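Pol protein (Human T-cell leukemia virus type I, PDB 6TJU) probably binds DNA through this C-terminal integrase domain, one piece of the polyprotein that also carries reverse transcriptase, RNase H and integrase activities. Local coordinates at residues H11-K16 against G37-P42; F15-L20 against S47-P52. All coordinates share one frame; numbering follows the deposited sequence.

Overall arrangement
Both contacts start from the chain around F15 and K16 and cross to neighbouring strands of the sheet formed by 33-35, 38-42 and 48-52. Contact 1 is buried, its centre about 2 Å from the centre of the chain: F15 and Y13 of strand 12-15 meet strand 38-42. Contact 2, its centre about 8 Å from that of contact 1, is a surface contact in which the loop after strand 12-15 leans on strand 48-52. The two second segments are antiparallel partners, joined by probable hydrogen bonds from I51 N to A39 O and from I41 N to Q49 O, both 2.8 Å. The side chains of I41 and I51 touch, I41 packing against F15 and I51 against P18.

Contact 1: H11-K16 against G37-P42; sequences HWYYFK and GAALIP
Strand 12-15 passes strand 38-42 at 80°, with 9.1 Å between the axes at closest approach, and Y13 and F15 fill the gap toward A39 and I41. I41 divides its branches between the two rings. Its CG2 methyl, anti to the backbone N, lies over one face of F15, 3.8 Å from the ring centroid and 18° off the normal, a CH-pi contact displaced toward the rim; the nearest ring atom is F15 CD1, 3.7 Å from I41 CG2. The other branch ends in I41 CD1, which meets Y13 CD2 at 4.0 Å, the two side chains crossing at about a right angle. Farther along the same ring, Y13 CE2 touches A39 CB at 3.9 Å. The side chains meet through apolar atoms, though F15 CZ also comes to 4.1 Å from P42 O; the Y13 hydroxyl is satisfied outside the contact by a hydrogen bond to E34 OE1. L56 of strand 56-59 also packs against Y13, F15 and A39. Strands crossing nearly at right angles around a shared apolar core are characteristic of the small SH3-like beta-barrel, the fold of retroviral integrase C-terminal domains.

Contact 2: F15-L20 against S47-P52; sequences FKLPGL and SAQWIP
Residues 15-20 leave strand 12-15 as a loop and close a type I beta turn from L17 to L20, while the facing segment is mostly strand, through P52; the nearest CA atoms, those of P18 and I51, are 6.7 Å apart. P18, at the second position of that turn, and I51 contribute about equally to the contact, with Q49 next. The P18 ring and the Q49 side chain reach toward each other tip to tip, P18 CG standing a close 3.2 Å from Q49 NE2. Q49 spans the distance with CG anti to the backbone N (chi1 -166°) and an extended chain beyond, which brings its amide to the ring. The oxygen of the same amide takes the other neighbour: Q49 OE1 is 3.8 Å from L17 CD2, and these side chains cross at about a right angle. In the SH3-like fold of this integrase domain, this loop joins strand 12-15 to strand 26-30 of one sheet, and its turn packs on strand 48-52, an outer strand of the other. I51 CD1 packs against P18 CD at 3.8 Å, again with the side chains nearly perpendicular. I51 CG2 lies 3.7 Å from K16 O, a carbonyl oxygen that is buried here and has no polar partner in the model. A looser apolar touch joins P18 CB to P52 CD at 4.4 Å. Within the turn, L20 N donates to L17 O over 3.3 Å. The lysine chain of K16 leads away from the strand, where it makes a cation-pi contact with W25; V43 packs against both L17 and Q49.

Contact 1: H11-K16 against G37-P42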
loop_
_atom_site.group_PDB
_atom_site.type_symbol
_atom_site.label_atom_id
_atom_site.label_comp_id
_atom_site.label_asym_id
_atom_site.label_seq_id
_atom_site.Cartn_x
_atom_site.Cartn_y
_atom_site.Cartn_z
ATOM N N HIS A 11 0.125 5.316 -7.727
ATOM C CA HIS A 11 -0.219 3.875 -7.797
ATOM C C HIS A 11 -0.991 3.442 -6.535
ATOM O O HIS A 11 -0.768 3.991 -5.447
ATOM C CB HIS A 11 1.022 3.040 -8.041
ATOM C CG HIS A 11 1.777 3.449 -9.265
ATOM N ND1 HIS A 11 3.115 3.146 -9.420
ATOM C CD2 HIS A 11 1.394 4.139 -10.367
ATOM C CE1 HIS A 11 3.520 3.600 -10.583
ATOM N NE2 HIS A 11 2.483 4.222 -11.184
ATOM N N TRP A 12 -1.908 2.503 -6.706
ATOM C CA TRP A 12 -2.814 1.970 -5.662
ATOM C C TRP A 12 -2.472 0.515 -5.412
ATOM O O TRP A 12 -2.294 -0.228 -6.375
ATOM C CB TRP A 12 -4.278 2.083 -6.088
ATOM C CG TRP A 12 -4.719 3.492 -6.227
ATOM C CD1 TRP A 12 -4.206 4.443 -7.060
ATOM C CD2 TRP A 12 -5.715 4.144 -5.450
ATOM N NE1 TRP A 12 -4.851 5.622 -6.878
ATOM C CE2 TRP A 12 -5.779 5.479 -5.895
ATOM C CE3 TRP A 12 -6.549 3.738 -4.427
ATOM C CZ2 TRP A 12 -6.677 6.397 -5.364
ATOM C CZ3 TRP A 12 -7.465 4.621 -3.934
ATOM C CH2 TRP A 12 -7.511 5.938 -4.379
ATOM N N TYR A 13 -2.472 0.116 -4.142
ATOM C CA TYR A 13 -2.020 -1.221 -3.769
ATOM C C TYR A 13 -2.887 -1.844 -2.697
ATOM O O TYR A 13 -3.179 -1.229 -1.647
ATOM C CB TYR A 13 -0.579 -1.249 -3.254
ATOM C CG TYR A 13 0.478 -0.715 -4.167
ATOM C CD1 TYR A 13 1.167 -1.550 -5.032
ATOM C CD2 TYR A 13 0.896 0.598 -4.056
ATOM C CE1 TYR A 13 2.168 -1.072 -5.852
ATOM C CE2 TYR A 13 1.900 1.090 -4.842
ATOM C CZ TYR A 13 2.543 0.257 -5.752
ATOM O OH TYR A 13 3.573 0.768 -6.521
ATOM N N TYR A 14 -3.195 -3.108 -2.909
ATOM C CA TYR A 14 -3.466 -4.052 -1.797
ATOM C C TYR A 14 -2.157 -4.232 -1.017
ATOM O O TYR A 14 -1.076 -4.221 -1.609
ATOM C CB TYR A 14 -3.963 -5.399 -2.319
ATOM C CG TYR A 14 -5.282 -5.398 -3.061
ATOM C CD1 TYR A 14 -6.498 -5.460 -2.377
ATOM C CD2 TYR A 14 -5.319 -5.354 -4.452
ATOM C CE1 TYR A 14 -7.698 -5.527 -3.057
ATOM C CE2 TYR A 14 -6.525 -5.399 -5.144
ATOM C CZ TYR A 14 -7.722 -5.480 -4.444
ATOM O OH TYR A 14 -8.937 -5.493 -5.080
ATOM N N PHE A 15 -2.259 -4.386 0.303
ATOM C CA PHE A 15 -1.090 -4.503 1.185
ATOM C C PHE A 15 -1.375 -5.475 2.334
ATOM O O PHE A 15 -2.547 -5.631 2.771
ATOM C CB PHE A 15 -0.592 -3.110 1.639
ATOM C CG PHE A 15 -1.473 -2.395 2.631
ATOM C CD1 PHE A 15 -2.549 -1.633 2.179
ATOM C CD2 PHE A 15 -1.262 -2.497 3.996
ATOM C CE1 PHE A 15 -3.392 -0.991 3.068
ATOM C CE2 PHE A 15 -2.135 -1.876 4.887
ATOM C CZ PHE A 15 -3.189 -1.123 4.424
ATOM N N LYS A 16 -0.295 -6.125 2.796
ATOM C CA LYS A 16 -0.229 -6.843 4.091
ATOM C C LYS A 16 0.828 -6.150 4.949
ATOM O O LYS A 16 1.779 -5.588 4.401
ATOM C CB LYS A 16 0.057 -8.327 3.838
ATOM C CG LYS A 16 -1.144 -9.081 3.330
ATOM C CD LYS A 16 -0.940 -10.564 3.134
ATOM C CE LYS A 16 -2.254 -11.193 2.705
ATOM N NZ LYS A 16 -2.157 -12.660 2.521
ATOM N N GLY A 37 12.116 -0.953 -3.940
ATOM C CA GLY A 37 11.668 -2.080 -3.100
ATOM C C GLY A 37 10.553 -1.789 -2.096
ATOM O O GLY A 37 10.278 -2.725 -1.302
ATOM N N ALA A 38 9.916 -0.604 -2.071
ATOM C CA ALA A 38 8.843 -0.313 -1.083
ATOM C C ALA A 38 7.940 0.844 -1.519
ATOM O O ALA A 38 8.394 1.716 -2.271
ATOM C CB ALA A 38 9.431 -0.041 0.286
ATOM N N ALA A 39 6.692 0.843 -1.038
ATOM C CA ALA A 39 5.768 1.986 -1.200
ATOM C C ALA A 39 5.338 2.478 0.176
ATOM O O ALA A 39 5.224 1.651 1.140
ATOM C CB ALA A 39 4.577 1.595 -2.040
ATOM N N LEU A 40 5.111 3.784 0.287
ATOM C CA LEU A 40 4.635 4.387 1.558
ATOM C C LEU A 40 3.106 4.373 1.553
ATOM O O LEU A 40 2.480 5.105 0.772
ATOM C CB LEU A 40 5.199 5.793 1.724
ATOM C CG LEU A 40 4.871 6.459 3.048
ATOM C CD1 LEU A 40 5.469 5.709 4.224
ATOM C CD2 LEU A 40 5.378 7.875 3.016
ATOM N N ILE A 41 2.548 3.536 2.408
ATOM C CA ILE A 41 1.098 3.231 2.445
ATOM C C ILE A 41 0.514 3.792 3.726
ATOM O O ILE A 41 1.053 3.539 4.783
ATOM C CB ILE A 41 0.846 1.719 2.367
ATOM C CG1 ILE A 41 1.507 1.050 1.149
ATOM C CG2 ILE A 41 -0.651 1.504 2.425
ATOM C CD1 ILE A 41 1.202 1.708 -0.198
ATOM N N PRO A 42 -0.610 4.543 3.676
ATOM C CA PRO A 42 -1.354 4.881 4.882
ATOM C C PRO A 42 -1.907 3.610 5.531
ATOM O O PRO A 42 -2.594 2.899 4.861
ATOM C CB PRO A 42 -2.507 5.763 4.391
ATOM C CG PRO A 42 -2.078 6.259 3.025
ATOM C CD PRO A 42 -1.167 5.189 2.478
#

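Contact 2: F15-L20 against S47-P52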
loop_
_atom_site.group_PDB
_atom_site.type_symbol
_atom_site.label_atom_id
_atom_site.label_comp_id
_atom_site.label_asym_id
_atom_site.label_seq_id
_atom_site.Cartn_x
_atom_site.Cartn_y
_atom_site.Cartn_z
ATOM N N PHE A 15 -2.259 -4.386 0.303
ATOM C CA PHE A 15 -1.090 -4.503 1.185
ATOM C C PHE A 15 -1.375 -5.475 2.334
ATOM O O PHE A 15 -2.547 -5.631 2.771
ATOM C CB PHE A 15 -0.592 -3.110 1.639
ATOM C CG PHE A 15 -1.473 -2.395 2.631
ATOM C CD1 PHE A 15 -2.549 -1.633 2.179
ATOM C CD2 PHE A 15 -1.262 -2.497 3.996
ATOM C CE1 PHE A 15 -3.392 -0.991 3.068
ATOM C CE2 PHE A 15 -2.135 -1.876 4.887
ATOM C CZ PHE A 15 -3.189 -1.123 4.424
ATOM N N LYS A 16 -0.295 -6.125 2.796
ATOM C CA LYS A 16 -0.229 -6.843 4.091
ATOM C C LYS A 16 0.828 -6.150 4.949
ATOM O O LYS A 16 1.779 -5.588 4.401
ATOM C CB LYS A 16 0.057 -8.327 3.838
ATOM C CG LYS A 16 -1.144 -9.081 3.330
ATOM C CD LYS A 16 -0.940 -10.564 3.134
ATOM C CE LYS A 16 -2.254 -11.193 2.705
ATOM N NZ LYS A 16 -2.157 -12.660 2.521
ATOM N N LEU A 17 0.655 -6.148 6.259
ATOM C CA LEU A 17 1.653 -5.488 7.130
ATOM C C LEU A 17 2.831 -6.412 7.344
ATOM O O LEU A 17 2.633 -7.559 7.736
ATOM C CB LEU A 17 1.000 -5.147 8.453
ATOM C CG LEU A 17 -0.111 -4.125 8.293
ATOM C CD1 LEU A 17 -1.295 -4.478 9.190
ATOM C CD2 LEU A 17 0.428 -2.728 8.542
ATOM N N PRO A 18 4.071 -5.883 7.185
ATOM C CA PRO A 18 5.284 -6.705 7.161
ATOM C C PRO A 18 5.487 -7.606 8.383
ATOM O O PRO A 18 6.262 -8.545 8.259
ATOM C CB PRO A 18 6.437 -5.690 7.074
ATOM C CG PRO A 18 5.817 -4.388 7.509
ATOM C CD PRO A 18 4.377 -4.447 7.046
ATOM N N GLY A 19 4.787 -7.335 9.489
ATOM C CA GLY A 19 5.021 -8.049 10.757
ATOM C C GLY A 19 3.786 -8.698 11.377
ATOM O O GLY A 19 3.807 -8.838 12.609
ATOM N N LEU A 20 2.764 -9.142 10.626
ATOM C CA LEU A 20 1.554 -9.718 11.288
ATOM C C LEU A 20 1.406 -11.213 10.975
ATOM O O LEU A 20 1.414 -11.530 9.753
ATOM C CB LEU A 20 0.314 -8.921 10.874
ATOM N N SER A 47 -0.632 7.315 10.682
ATOM C CA SER A 47 0.653 6.656 10.404
ATOM C C SER A 47 0.697 6.096 8.985
ATOM O O SER A 47 -0.342 5.727 8.430
ATOM C CB SER A 47 0.931 5.632 11.467
ATOM O OG SER A 47 1.842 4.659 10.998
ATOM N N ALA A 48 1.902 6.088 8.410
ATOM C CA ALA A 48 2.205 5.392 7.150
ATOM C C ALA A 48 3.499 4.580 7.291
ATOM O O ALA A 48 4.437 4.897 8.091
ATOM C CB ALA A 48 2.261 6.378 6.032
ATOM N N GLN A 49 3.540 3.521 6.517
ATOM C CA GLN A 49 4.577 2.494 6.632
ATOM C C GLN A 49 5.097 2.233 5.224
ATOM O O GLN A 49 4.305 2.275 4.237
ATOM C CB GLN A 49 4.006 1.261 7.316
ATOM C CG GLN A 49 5.093 0.298 7.760
ATOM C CD GLN A 49 4.568 -0.656 8.797
ATOM O OE1 GLN A 49 3.444 -0.500 9.286
ATOM N NE2 GLN A 49 5.373 -1.653 9.127
ATOM N N TRP A 50 6.408 2.064 5.153
ATOM C CA TRP A 50 7.139 1.603 3.963
ATOM C C TRP A 50 6.942 0.089 3.863
ATOM O O TRP A 50 7.462 -0.655 4.718
ATOM C CB TRP A 50 8.607 2.012 4.071
ATOM C CG TRP A 50 8.833 3.472 3.875
ATOM C CD1 TRP A 50 9.126 4.405 4.829
ATOM C CD2 TRP A 50 8.849 4.147 2.618
ATOM N NE1 TRP A 50 9.304 5.633 4.249
ATOM C CE2 TRP A 50 9.127 5.503 2.889
ATOM C CE3 TRP A 50 8.653 3.730 1.296
ATOM C CZ2 TRP A 50 9.224 6.455 1.870
ATOM C CZ3 TRP A 50 8.730 4.677 0.297
ATOM C CH2 TRP A 50 8.988 6.020 0.582
ATOM N N ILE A 51 6.123 -0.329 2.904
ATOM C CA ILE A 51 5.767 -1.753 2.694
ATOM C C ILE A 51 6.622 -2.243 1.549
ATOM O O ILE A 51 6.585 -1.668 0.462
ATOM C CB ILE A 51 4.282 -1.991 2.367
ATOM C CG1 ILE A 51 3.324 -1.216 3.272
ATOM C CG2 ILE A 51 4.012 -3.489 2.384
ATOM C CD1 ILE A 51 3.334 -1.713 4.692
ATOM N N PRO A 52 7.354 -3.350 1.767
ATOM C CA PRO A 52 8.156 -3.928 0.704
ATOM C C PRO A 52 7.214 -4.496 -0.366
ATOM O O PRO A 52 6.087 -4.894 -0.019
ATOM C CB PRO A 52 8.960 -5.018 1.405
ATOM C CG PRO A 52 8.085 -5.426 2.555
ATOM C CD PRO A 52 7.387 -4.162 3.006
#